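Local coordinates for periplasmic His/Glu/Gln/Arg/opine family-binding protein (Silicibacter pomeroyi, PDB 3I6V) that binds lysine in its interdomain cleft and probably serves as the periplasmic solute-binding component of an ABC transporter for amino acids, at residues A[84-89]-A[201-206]. Numbering follows the deposited sequence.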
ATOM      1  N   PHE A  84      -6.879 -12.390  -4.503  1.00 19.25           N
ATOM      2  CA  PHE A  84      -5.503 -11.989  -4.134  1.00 19.21           C
ATOM      3  C   PHE A  84      -4.515 -13.154  -4.276  1.00 19.48           C
ATOM      4  O   PHE A  84      -4.895 -14.315  -4.075  1.00 18.72           O
ATOM      5  CB  PHE A  84      -5.465 -11.515  -2.684  1.00 19.14           C
ATOM      6  CG  PHE A  84      -6.105 -10.169  -2.455  1.00 19.07           C
ATOM      7  CD1 PHE A  84      -7.413 -10.087  -1.991  1.00 18.37           C
ATOM      8  CD2 PHE A  84      -5.371  -8.985  -2.658  1.00 21.59           C
ATOM      9  CE1 PHE A  84      -8.023  -8.848  -1.755  1.00 20.07           C
ATOM     10  CE2 PHE A  84      -5.953  -7.727  -2.412  1.00 21.17           C
ATOM     11  CZ  PHE A  84      -7.277  -7.653  -1.963  1.00 20.75           C
ATOM     12  N   THR A  85      -3.261 -12.847  -4.618  1.00 19.26           N
ATOM     13  CA  THR A  85      -2.141 -13.773  -4.387  1.00 19.34           C
ATOM     14  C   THR A  85      -1.932 -13.887  -2.890  1.00 19.34           C
ATOM     15  O   THR A  85      -2.562 -13.162  -2.123  1.00 19.39           O
ATOM     16  CB  THR A  85      -0.802 -13.232  -5.020  1.00 19.20           C
ATOM     17  OG1 THR A  85      -0.414 -11.996  -4.382  1.00 19.21           O
ATOM     18  CG2 THR A  85      -0.940 -13.017  -6.502  1.00 16.32           C
ATOM     19  N   GLN A  86      -1.014 -14.754  -2.467  1.00 19.60           N
ATOM     20  CA  GLN A  86      -0.482 -14.708  -1.124  1.00 20.32           C
ATOM     21  C   GLN A  86       0.153 -13.327  -0.874  1.00 20.57           C
ATOM     22  O   GLN A  86       0.459 -12.601  -1.830  1.00 19.67           O
ATOM     23  CB  GLN A  86       0.616 -15.782  -0.980  1.00 21.28           C
ATOM     24  CG  GLN A  86       1.828 -15.498  -1.902  1.00 21.80           C
ATOM     25  CD  GLN A  86       2.802 -16.656  -1.890  1.00 24.00           C
ATOM     26  OE1 GLN A  86       3.448 -16.942  -0.875  1.00 25.46           O
ATOM     27  NE2 GLN A  86       2.881 -17.341  -2.999  1.00 22.84           N
ATOM     28  N   ASN A  87       0.381 -12.976   0.389  1.00 20.79           N
ATOM     29  CA  ASN A  87       1.029 -11.700   0.652  1.00 22.28           C
ATOM     30  C   ASN A  87       2.510 -11.672   0.135  1.00 22.35           C
ATOM     31  O   ASN A  87       3.151 -12.725  -0.036  1.00 21.43           O
ATOM     32  CB  ASN A  87       0.859 -11.212   2.106  1.00 21.58           C
ATOM     33  CG  ASN A  87       1.464 -12.157   3.185  1.00 24.79           C
ATOM     34  OD1 ASN A  87       2.509 -12.811   3.007  1.00 26.68           O
ATOM     35  ND2 ASN A  87       0.817 -12.169   4.337  1.00 23.34           N
ATOM     36  N   TYR A  88       2.996 -10.475  -0.195  1.00 22.02           N
ATOM     37  CA  TYR A  88       4.392 -10.336  -0.571  1.00 22.16           C
ATOM     38  C   TYR A  88       5.137  -9.386   0.369  1.00 23.24           C
ATOM     39  O   TYR A  88       6.363  -9.251   0.281  1.00 24.84           O
ATOM     40  CB  TYR A  88       4.555  -9.998  -2.037  1.00 20.77           C
ATOM     41  CG  TYR A  88       3.842  -8.740  -2.467  1.00 22.61           C
ATOM     42  CD1 TYR A  88       2.639  -8.804  -3.188  1.00 21.67           C
ATOM     43  CD2 TYR A  88       4.369  -7.482  -2.154  1.00 22.92           C
ATOM     44  CE1 TYR A  88       1.965  -7.625  -3.595  1.00 21.44           C
ATOM     45  CE2 TYR A  88       3.713  -6.303  -2.546  1.00 22.43           C
ATOM     46  CZ  TYR A  88       2.539  -6.381  -3.273  1.00 21.83           C
ATOM     47  OH  TYR A  88       1.894  -5.221  -3.631  1.00 22.57           O
ATOM     48  N   ILE A  89       4.397  -8.755   1.272  1.00 23.74           N
ATOM     49  CA  ILE A  89       4.963  -8.175   2.476  1.00 25.26           C
ATOM     50  C   ILE A  89       4.117  -8.715   3.637  1.00 25.89           C
ATOM     51  O   ILE A  89       2.895  -8.806   3.505  1.00 24.83           O
ATOM     52  CB  ILE A  89       4.917  -6.625   2.466  1.00 26.36           C
ATOM     53  CG1 ILE A  89       5.450  -6.058   1.132  1.00 27.99           C
ATOM     54  CG2 ILE A  89       5.689  -6.013   3.711  1.00 26.56           C
ATOM     55  CD1 ILE A  89       5.333  -4.518   1.039  1.00 30.42           C
ATOM     56  N   SER A 201       8.716 -18.840  -4.921  1.00 29.74           N
ATOM     57  CA  SER A 201      10.144 -18.956  -5.304  1.00 31.84           C
ATOM     58  C   SER A 201      11.026 -17.840  -4.704  1.00 32.72           C
ATOM     59  O   SER A 201      12.152 -18.107  -4.270  1.00 33.64           O
ATOM     60  CB  SER A 201      10.280 -19.006  -6.832  1.00 31.88           C
ATOM     61  OG  SER A 201      10.248 -17.681  -7.407  1.00 34.21           O
ATOM     62  N   MET A 202      10.519 -16.605  -4.620  1.00 32.14           N
ATOM     63  CA  MET A 202      11.308 -15.507  -4.017  1.00 31.30           C
ATOM     64  C   MET A 202      11.368 -15.614  -2.491  1.00 31.70           C
ATOM     65  O   MET A 202      12.332 -15.140  -1.845  1.00 31.54           O
ATOM     66  CB  MET A 202      10.759 -14.126  -4.427  1.00 31.03           C
ATOM     67  CG  MET A 202      10.871 -13.814  -5.918  1.00 29.31           C
ATOM     68  SD  MET A 202      10.390 -12.129  -6.396  1.00 18.68           S
ATOM     69  CE  MET A 202      11.513 -11.239  -5.392  1.00 25.52           C
ATOM     70  N   LYS A 203      10.328 -16.208  -1.901  1.00 31.71           N
ATOM     71  CA  LYS A 203      10.327 -16.476  -0.468  1.00 33.19           C
ATOM     72  C   LYS A 203      11.329 -17.595  -0.146  1.00 34.66           C
ATOM     73  O   LYS A 203      12.055 -17.504   0.826  1.00 34.71           O
ATOM     74  CB  LYS A 203       8.915 -16.820   0.076  1.00 33.15           C
ATOM     75  CG  LYS A 203       7.935 -15.603   0.082  1.00 31.15           C
ATOM     76  CD  LYS A 203       6.587 -15.918   0.713  1.00 31.69           C
ATOM     77  CE  LYS A 203       5.588 -14.747   0.537  1.00 28.50           C
ATOM     78  NZ  LYS A 203       4.182 -15.096   1.038  1.00 27.05           N
ATOM     79  N   GLU A 204      11.362 -18.623  -0.991  1.00 36.40           N
ATOM     80  CA  GLU A 204      12.193 -19.805  -0.762  1.00 38.49           C
ATOM     81  C   GLU A 204      13.721 -19.562  -0.892  1.00 38.58           C
ATOM     82  O   GLU A 204      14.503 -20.172  -0.157  1.00 39.36           O
ATOM     83  CB  GLU A 204      11.723 -20.953  -1.659  1.00 38.64           C
ATOM     84  CG  GLU A 204      10.471 -21.636  -1.113  1.00 42.82           C
ATOM     85  CD  GLU A 204       9.854 -22.639  -2.089  1.00 48.08           C
ATOM     86  OE1 GLU A 204      10.235 -22.641  -3.289  1.00 50.59           O
ATOM     87  OE2 GLU A 204       8.967 -23.409  -1.654  1.00 49.33           O
ATOM     88  N   ASP A 205      14.113 -18.666  -1.802  1.00 38.62           N
ATOM     89  CA  ASP A 205      15.517 -18.335  -2.062  1.00 38.24           C
ATOM     90  C   ASP A 205      16.018 -17.062  -1.384  1.00 38.34           C
ATOM     91  O   ASP A 205      17.168 -16.690  -1.572  1.00 39.17           O
ATOM     92  CB  ASP A 205      15.791 -18.275  -3.571  1.00 39.03           C
ATOM     93  CG  ASP A 205      15.183 -17.029  -4.262  1.00 37.90           C
ATOM     94  OD1 ASP A 205      14.626 -16.122  -3.597  1.00 39.07           O
ATOM     95  OD2 ASP A 205      15.289 -16.959  -5.498  1.00 40.09           O
ATOM     96  N   GLY A 206      15.168 -16.388  -0.608  1.00 37.36           N
ATOM     97  CA  GLY A 206      15.589 -15.228   0.177  1.00 36.01           C
ATOM     98  C   GLY A 206      15.633 -13.891  -0.553  1.00 34.80           C
ATOM     99  O   GLY A 206      15.932 -12.865   0.062  1.00 35.18           O
TER
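Three oxygens of the segment 84-89 gather round the ammonium group of K203, and this one nitrogen makes every hydrogen bond between 84-89 and 201-206. The tight part is the pair of 2.8 Å bonds from K203 NZ, one to Q86 OE1 and one to the backbone oxygen N87 O. At N87 O the C=O...N angle is 149°, against 124° at Q86 OE1; in both, NZ is tilted well off the carbonyl plane. The lysine gets there on an extended chain, NZ anti to CG (chi4 174°), running antiparallel past the Q86 side chain, with K203 CE 3.2 Å from N87 O. The looser side is N87 OD1, 3.4 Å from K203 NZ in a weak bond; its stronger partner is Y223 OH. This small surface contact buries 132 Å² summed over both sides. A methionine in place of this lysine would probably leave N87 O and Q86 OE1 without their shared donor, the Q86 amide held mainly through NE2 to T200 OG1. Within the family 3 solute-binding fold, about 11 Å from bound lysine to the N87 side chain, these bonds join the end of helix 189-204 to broken strand 83-89, which turns a corner at Q86 and pairs antiparallel with strand 180-184, while helix 207-216 packs against K203 through L208.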